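Local coordinates for protein N-acetylgalactosaminyltransferase 7 (Homo sapiens, PDB 6IWR) that is a glycosyltransferase that joins a GT-A domain, with manganese bound, to a ricin-type beta-trefoil lectin domain, at residues Val151-His156 with Ile182-Asp187; Gly495-Gly500 with His573-Ser578. One frame throughout, in Å; residues are numbered along the deposited sequence.

Contact 1: Val151-His156 with Ile182-Asp187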
loop_
_atom_site.group_PDB
_atom_site.type_symbol
_atom_site.label_atom_id
_atom_site.label_comp_id
_atom_site.label_asym_id
_atom_site.label_seq_id
_atom_site.Cartn_x
_atom_site.Cartn_y
_atom_site.Cartn_z
ATOM N N VAL A 151 -1.579 -36.823 -7.913
ATOM C CA VAL A 151 -1.376 -35.409 -7.608
ATOM C C VAL A 151 -2.602 -34.650 -8.100
ATOM O O VAL A 151 -3.046 -34.827 -9.244
ATOM C CB VAL A 151 -0.059 -34.841 -8.200
ATOM C CG1 VAL A 151 1.089 -35.848 -8.183
ATOM C CG2 VAL A 151 -0.232 -34.238 -9.582
ATOM N N VAL A 152 -3.190 -33.841 -7.225
ATOM C CA VAL A 152 -4.353 -33.045 -7.587
ATOM C C VAL A 152 -3.950 -31.583 -7.537
ATOM O O VAL A 152 -3.290 -31.144 -6.590
ATOM C CB VAL A 152 -5.570 -33.341 -6.689
ATOM C CG1 VAL A 152 -5.479 -34.751 -6.082
ATOM C CG2 VAL A 152 -5.666 -32.358 -5.651
ATOM N N ILE A 153 -4.288 -30.862 -8.597
ATOM C CA ILE A 153 -4.019 -29.443 -8.751
ATOM C C ILE A 153 -5.375 -28.781 -8.938
ATOM O O ILE A 153 -6.061 -29.026 -9.940
ATOM C CB ILE A 153 -3.103 -29.148 -9.951
ATOM C CG1 ILE A 153 -1.774 -29.858 -9.812
ATOM C CG2 ILE A 153 -2.859 -27.641 -10.095
ATOM C CD1 ILE A 153 -1.036 -29.886 -11.085
ATOM N N VAL A 154 -5.767 -27.976 -7.978
ATOM C CA VAL A 154 -6.962 -27.159 -8.085
ATOM C C VAL A 154 -6.560 -25.839 -8.724
ATOM O O VAL A 154 -5.575 -25.219 -8.317
ATOM C CB VAL A 154 -7.598 -26.951 -6.699
ATOM C CG1 VAL A 154 -8.745 -25.943 -6.779
ATOM C CG2 VAL A 154 -8.037 -28.293 -6.123
ATOM N N PHE A 155 -7.280 -25.416 -9.753
ATOM C CA PHE A 155 -6.942 -24.150 -10.371
ATOM C C PHE A 155 -8.200 -23.338 -10.632
ATOM O O PHE A 155 -9.311 -23.873 -10.734
ATOM C CB PHE A 155 -6.132 -24.346 -11.661
ATOM C CG PHE A 155 -6.924 -24.884 -12.809
ATOM C CD1 PHE A 155 -7.571 -24.022 -13.687
ATOM C CD2 PHE A 155 -6.992 -26.248 -13.031
ATOM C CE1 PHE A 155 -8.290 -24.504 -14.761
ATOM C CE2 PHE A 155 -7.720 -26.749 -14.110
ATOM C CZ PHE A 155 -8.382 -25.872 -14.969
ATOM N N HIS A 156 -8.001 -22.021 -10.697
ATOM C CA HIS A 156 -9.048 -21.079 -11.089
ATOM C C HIS A 156 -8.379 -19.994 -11.920
ATOM O O HIS A 156 -7.573 -19.224 -11.394
ATOM C CB HIS A 156 -9.763 -20.493 -9.863
ATOM C CG HIS A 156 -10.722 -19.384 -10.185
ATOM N ND1 HIS A 156 -12.025 -19.612 -10.582
ATOM C CD2 HIS A 156 -10.562 -18.039 -10.173
ATOM C CE1 HIS A 156 -12.621 -18.456 -10.814
ATOM N NE2 HIS A 156 -11.756 -17.487 -10.569
ATOM N N ILE A 182 -2.652 -37.411 -12.794
ATOM C CA ILE A 182 -2.625 -36.015 -12.394
ATOM C C ILE A 182 -4.027 -35.482 -12.637
ATOM O O ILE A 182 -4.471 -35.383 -13.788
ATOM C CB ILE A 182 -1.580 -35.196 -13.164
ATOM C CG1 ILE A 182 -0.157 -35.727 -12.885
ATOM C CG2 ILE A 182 -1.720 -33.720 -12.781
ATOM C CD1 ILE A 182 0.958 -35.075 -13.738
ATOM N N VAL A 183 -4.730 -35.159 -11.561
ATOM C CA VAL A 183 -6.117 -34.710 -11.626
ATOM C C VAL A 183 -6.140 -33.195 -11.472
ATOM O O VAL A 183 -5.816 -32.671 -10.398
ATOM C CB VAL A 183 -6.964 -35.386 -10.537
ATOM C CG1 VAL A 183 -8.332 -34.695 -10.412
ATOM C CG2 VAL A 183 -7.118 -36.858 -10.825
ATOM N N LEU A 184 -6.505 -32.484 -12.534
ATOM C CA LEU A 184 -6.700 -31.043 -12.437
ATOM C C LEU A 184 -8.161 -30.799 -12.099
ATOM O O LEU A 184 -9.049 -31.411 -12.702
ATOM C CB LEU A 184 -6.320 -30.325 -13.733
ATOM C CG LEU A 184 -5.014 -30.693 -14.445
ATOM C CD1 LEU A 184 -4.965 -30.005 -15.806
ATOM C CD2 LEU A 184 -3.738 -30.380 -13.627
ATOM N N ILE A 185 -8.406 -29.951 -11.105
ATOM C CA ILE A 185 -9.755 -29.585 -10.688
ATOM C C ILE A 185 -9.979 -28.131 -11.069
ATOM O O ILE A 185 -9.417 -27.214 -10.454
ATOM C CB ILE A 185 -9.985 -29.786 -9.185
ATOM C CG1 ILE A 185 -9.753 -31.232 -8.784
ATOM C CG2 ILE A 185 -11.408 -29.369 -8.835
ATOM C CD1 ILE A 185 -10.841 -32.148 -9.217
ATOM N N ASP A 186 -10.821 -27.927 -12.074
ATOM C CA ASP A 186 -11.204 -26.595 -12.526
ATOM C C ASP A 186 -12.293 -26.068 -11.613
ATOM O O ASP A 186 -13.421 -26.570 -11.643
ATOM C CB ASP A 186 -11.716 -26.667 -13.957
ATOM C CG ASP A 186 -12.001 -25.316 -14.528
ATOM O OD1 ASP A 186 -12.156 -24.350 -13.741
ATOM O OD2 ASP A 186 -12.042 -25.225 -15.771
ATOM N N ASP A 187 -11.980 -25.061 -10.805
ATOM C CA ASP A 187 -13.004 -24.480 -9.933
ATOM C C ASP A 187 -13.705 -23.307 -10.618
ATOM O O ASP A 187 -13.660 -22.160 -10.164
ATOM C CB ASP A 187 -12.406 -24.047 -8.606
ATOM C CG ASP A 187 -13.460 -23.870 -7.541
ATOM O OD1 ASP A 187 -14.483 -24.592 -7.611
ATOM O OD2 ASP A 187 -13.270 -23.002 -6.659
#
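The carbonyl oxygen of I153 is gripped twice by the neighbouring strand: I185 N donates a hydrogen bond to I153 O (2.8 Å), and L184 CA adds a CA-H...O contact. Strands 149-155 and 179-186 run parallel, the two strands of a beta-alpha-beta unit in the GT-A sheet, with helix 160-173 as the crossover. On the face toward that helix, V151 and I182 lie side by side, V151 CG2 3.6 Å from I182 CG2, and I153 CD1 rests against L184 CD2 at 3.7 Å. V154 CG2 meets I185 CB on the reverse face. F155 ends the run: its CG sits between the backbone N and the carbonyl carbon (chi1 72°). The ring lies over D186, whose CA makes a CH-pi contact with one face, offset toward the rim and 4.0 Å from the centroid, while L184 CB approaches the edge near CE2. The carboxylate of D186 turns to R213 and S189, that of D187 to N214 and the backbone N of E218. Just beyond the second strand, D187 N bonds to F155 O at 2.9 Å, almost straight. H156 ND1 donates to D187 O at 3.1 Å, coming in from above the carbonyl plane, 42° out of it.

Contact 2: Gly495-Gly500 with His573-Ser578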
loop_
_atom_site.group_PDB
_atom_site.type_symbol
_atom_site.label_atom_id
_atom_site.label_comp_id
_atom_site.label_asym_id
_atom_site.label_seq_id
_atom_site.Cartn_x
_atom_site.Cartn_y
_atom_site.Cartn_z
ATOM N N GLY A 495 2.262 5.522 11.958
ATOM C CA GLY A 495 1.249 6.464 11.517
ATOM C C GLY A 495 0.450 7.019 12.676
ATOM O O GLY A 495 0.445 6.487 13.786
ATOM N N PHE A 496 -0.242 8.123 12.413
ATOM C CA PHE A 496 -1.034 8.800 13.433
ATOM C C PHE A 496 -2.520 8.545 13.232
ATOM O O PHE A 496 -3.054 8.725 12.132
ATOM C CB PHE A 496 -0.764 10.297 13.443
ATOM C CG PHE A 496 0.613 10.635 13.848
ATOM C CD1 PHE A 496 1.078 10.259 15.097
ATOM C CD2 PHE A 496 1.453 11.326 12.989
ATOM C CE1 PHE A 496 2.367 10.566 15.490
ATOM C CE2 PHE A 496 2.750 11.641 13.369
ATOM C CZ PHE A 496 3.210 11.259 14.621
ATOM N N VAL A 497 -3.168 8.133 14.301
ATOM C CA VAL A 497 -4.584 7.810 14.304
ATOM C C VAL A 497 -5.371 9.106 14.229
ATOM O O VAL A 497 -4.932 10.135 14.743
ATOM C CB VAL A 497 -4.897 6.986 15.571
ATOM C CG1 VAL A 497 -5.779 7.735 16.552
ATOM C CG2 VAL A 497 -5.433 5.622 15.220
ATOM N N GLU A 498 -6.521 9.075 13.557
ATOM C CA GLU A 498 -7.336 10.269 13.350
ATOM C C GLU A 498 -8.765 10.035 13.825
ATOM O O GLU A 498 -9.132 8.955 14.310
ATOM C CB GLU A 498 -7.337 10.677 11.877
ATOM C CG GLU A 498 -6.004 10.452 11.204
ATOM C CD GLU A 498 -6.019 10.823 9.734
ATOM O OE1 GLU A 498 -7.016 11.434 9.293
ATOM O OE2 GLU A 498 -5.037 10.502 9.022
ATOM N N LEU A 499 -9.575 11.077 13.674
ATOM C CA LEU A 499 -11.001 11.016 13.952
ATOM C C LEU A 499 -11.759 10.946 12.634
ATOM O O LEU A 499 -11.421 11.643 11.677
ATOM C CB LEU A 499 -11.455 12.237 14.757
ATOM C CG LEU A 499 -12.793 12.159 15.499
ATOM C CD1 LEU A 499 -12.608 11.338 16.750
ATOM C CD2 LEU A 499 -13.367 13.549 15.824
ATOM N N GLY A 500 -12.773 10.095 12.573
ATOM C CA GLY A 500 -13.629 10.074 11.410
ATOM C C GLY A 500 -15.062 9.776 11.784
ATOM O O GLY A 500 -15.362 9.398 12.918
ATOM N N HIS A 573 -10.894 16.806 12.922
ATOM C CA HIS A 573 -10.722 15.347 12.796
ATOM C C HIS A 573 -9.390 14.843 13.354
ATOM O O HIS A 573 -8.666 14.092 12.730
ATOM C CB HIS A 573 -10.904 14.884 11.359
ATOM C CG HIS A 573 -12.307 14.984 10.853
ATOM N ND1 HIS A 573 -13.255 15.795 11.429
ATOM C CD2 HIS A 573 -12.916 14.384 9.808
ATOM C CE1 HIS A 573 -14.386 15.687 10.765
ATOM N NE2 HIS A 573 -14.207 14.832 9.780
ATOM N N GLN A 574 -9.096 15.296 14.552
ATOM C CA GLN A 574 -7.815 15.188 15.231
ATOM C C GLN A 574 -7.969 14.466 16.556
ATOM O O GLN A 574 -8.894 14.744 17.325
ATOM C CB GLN A 574 -7.224 16.563 15.486
ATOM C CG GLN A 574 -5.741 16.655 15.265
ATOM C CD GLN A 574 -5.342 17.988 14.679
ATOM O OE1 GLN A 574 -5.600 19.030 15.276
ATOM N NE2 GLN A 574 -4.738 17.963 13.484
ATOM N N VAL A 575 -7.060 13.538 16.814
ATOM C CA VAL A 575 -7.026 12.789 18.062
ATOM C C VAL A 575 -5.705 13.084 18.755
ATOM O O VAL A 575 -4.632 12.858 18.180
ATOM C CB VAL A 575 -7.186 11.280 17.828
ATOM C CG1 VAL A 575 -6.873 10.530 19.112
ATOM C CG2 VAL A 575 -8.579 10.957 17.320
ATOM N N PHE A 576 -5.767 13.561 19.987
ATOM C CA PHE A 576 -4.532 13.840 20.711
ATOM C C PHE A 576 -4.786 13.578 22.188
ATOM O O PHE A 576 -5.893 13.206 22.583
ATOM C CB PHE A 576 -4.061 15.274 20.446
ATOM C CG PHE A 576 -5.125 16.295 20.679
ATOM C CD1 PHE A 576 -5.347 16.797 21.961
ATOM C CD2 PHE A 576 -5.934 16.740 19.638
ATOM C CE1 PHE A 576 -6.341 17.736 22.210
ATOM C CE2 PHE A 576 -6.945 17.688 19.884
ATOM C CZ PHE A 576 -7.140 18.183 21.174
ATOM N N ILE A 577 -3.747 13.760 23.008
ATOM C CA ILE A 577 -3.879 13.733 24.465
ATOM C C ILE A 577 -3.530 15.111 25.015
ATOM O O ILE A 577 -2.536 15.719 24.610
ATOM C CB ILE A 577 -2.999 12.652 25.128
ATOM C CG1 ILE A 577 -1.527 12.855 24.792
ATOM C CG2 ILE A 577 -3.426 11.267 24.735
ATOM C CD1 ILE A 577 -0.617 11.940 25.574
ATOM N N SER A 578 -4.348 15.604 25.934
ATOM C CA SER A 578 -4.134 16.896 26.563
ATOM C C SER A 578 -4.419 16.756 28.056
ATOM O O SER A 578 -4.851 15.699 28.514
ATOM C CB SER A 578 -5.014 17.957 25.921
ATOM O OG SER A 578 -6.321 17.455 25.821
#
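V575 carries CG1 anti to its backbone N (chi1 169°), which leaves CG2 beside that N and pressed on the other segment, 3.6 Å from E498 C. H573 has a left-handed backbone (phi 55°, psi 48°), and its CB comes within 3.3 Å of L499 O, with the imidazole lying obliquely to that oxygen. L499 CB packs on the H573 backbone, 3.6 Å from H573 C, and L499 CD1 meets V575 CG2 as the two side chains cross at about a right angle. L499 and V575 lie in two separate antiparallel strand pairs of the beta-trefoil, 484-487 with 498-501 and 565-568 with 575-578, each with a disulfide near one end, C485-C502 and C565-C580; H573 is in the loop that leads into strand 575-578. Where the pairs meet, I486, L566 and V535 also pack on V575. V497 CG1 reaches V575 CG1 at 3.9 Å, the branches crossing at a slant. The one hydrogen bond between the segments is weak, L499 N to H573 O at 3.3 Å. The H573 ring is held from elsewhere: ND1 bonds to E570 O, Y484 meets the ring at a steep angle, and NE2 bonds to OE2 of E279 of the second subunit.

In the fold
Contact 1 and contact 2 sit in different domains, on opposite sides of the chain's centre: the first in the GT-A domain, the second in the beta-trefoil that follows it along the chain. Their centres are about 49 Å apart and their nearest atoms about 35 Å, so neither touches the other. Contact 1 lies nearer the middle of the molecule, about 19 Å from the chain's centre against about 34 Å for contact 2. The manganese (II) ion is about 10 Å from the side chain of V154, so contact 1 lies close to the metal without touching it. Contact 2 instead reaches the second subunit, through H573, whereas no other chain touches contact 1.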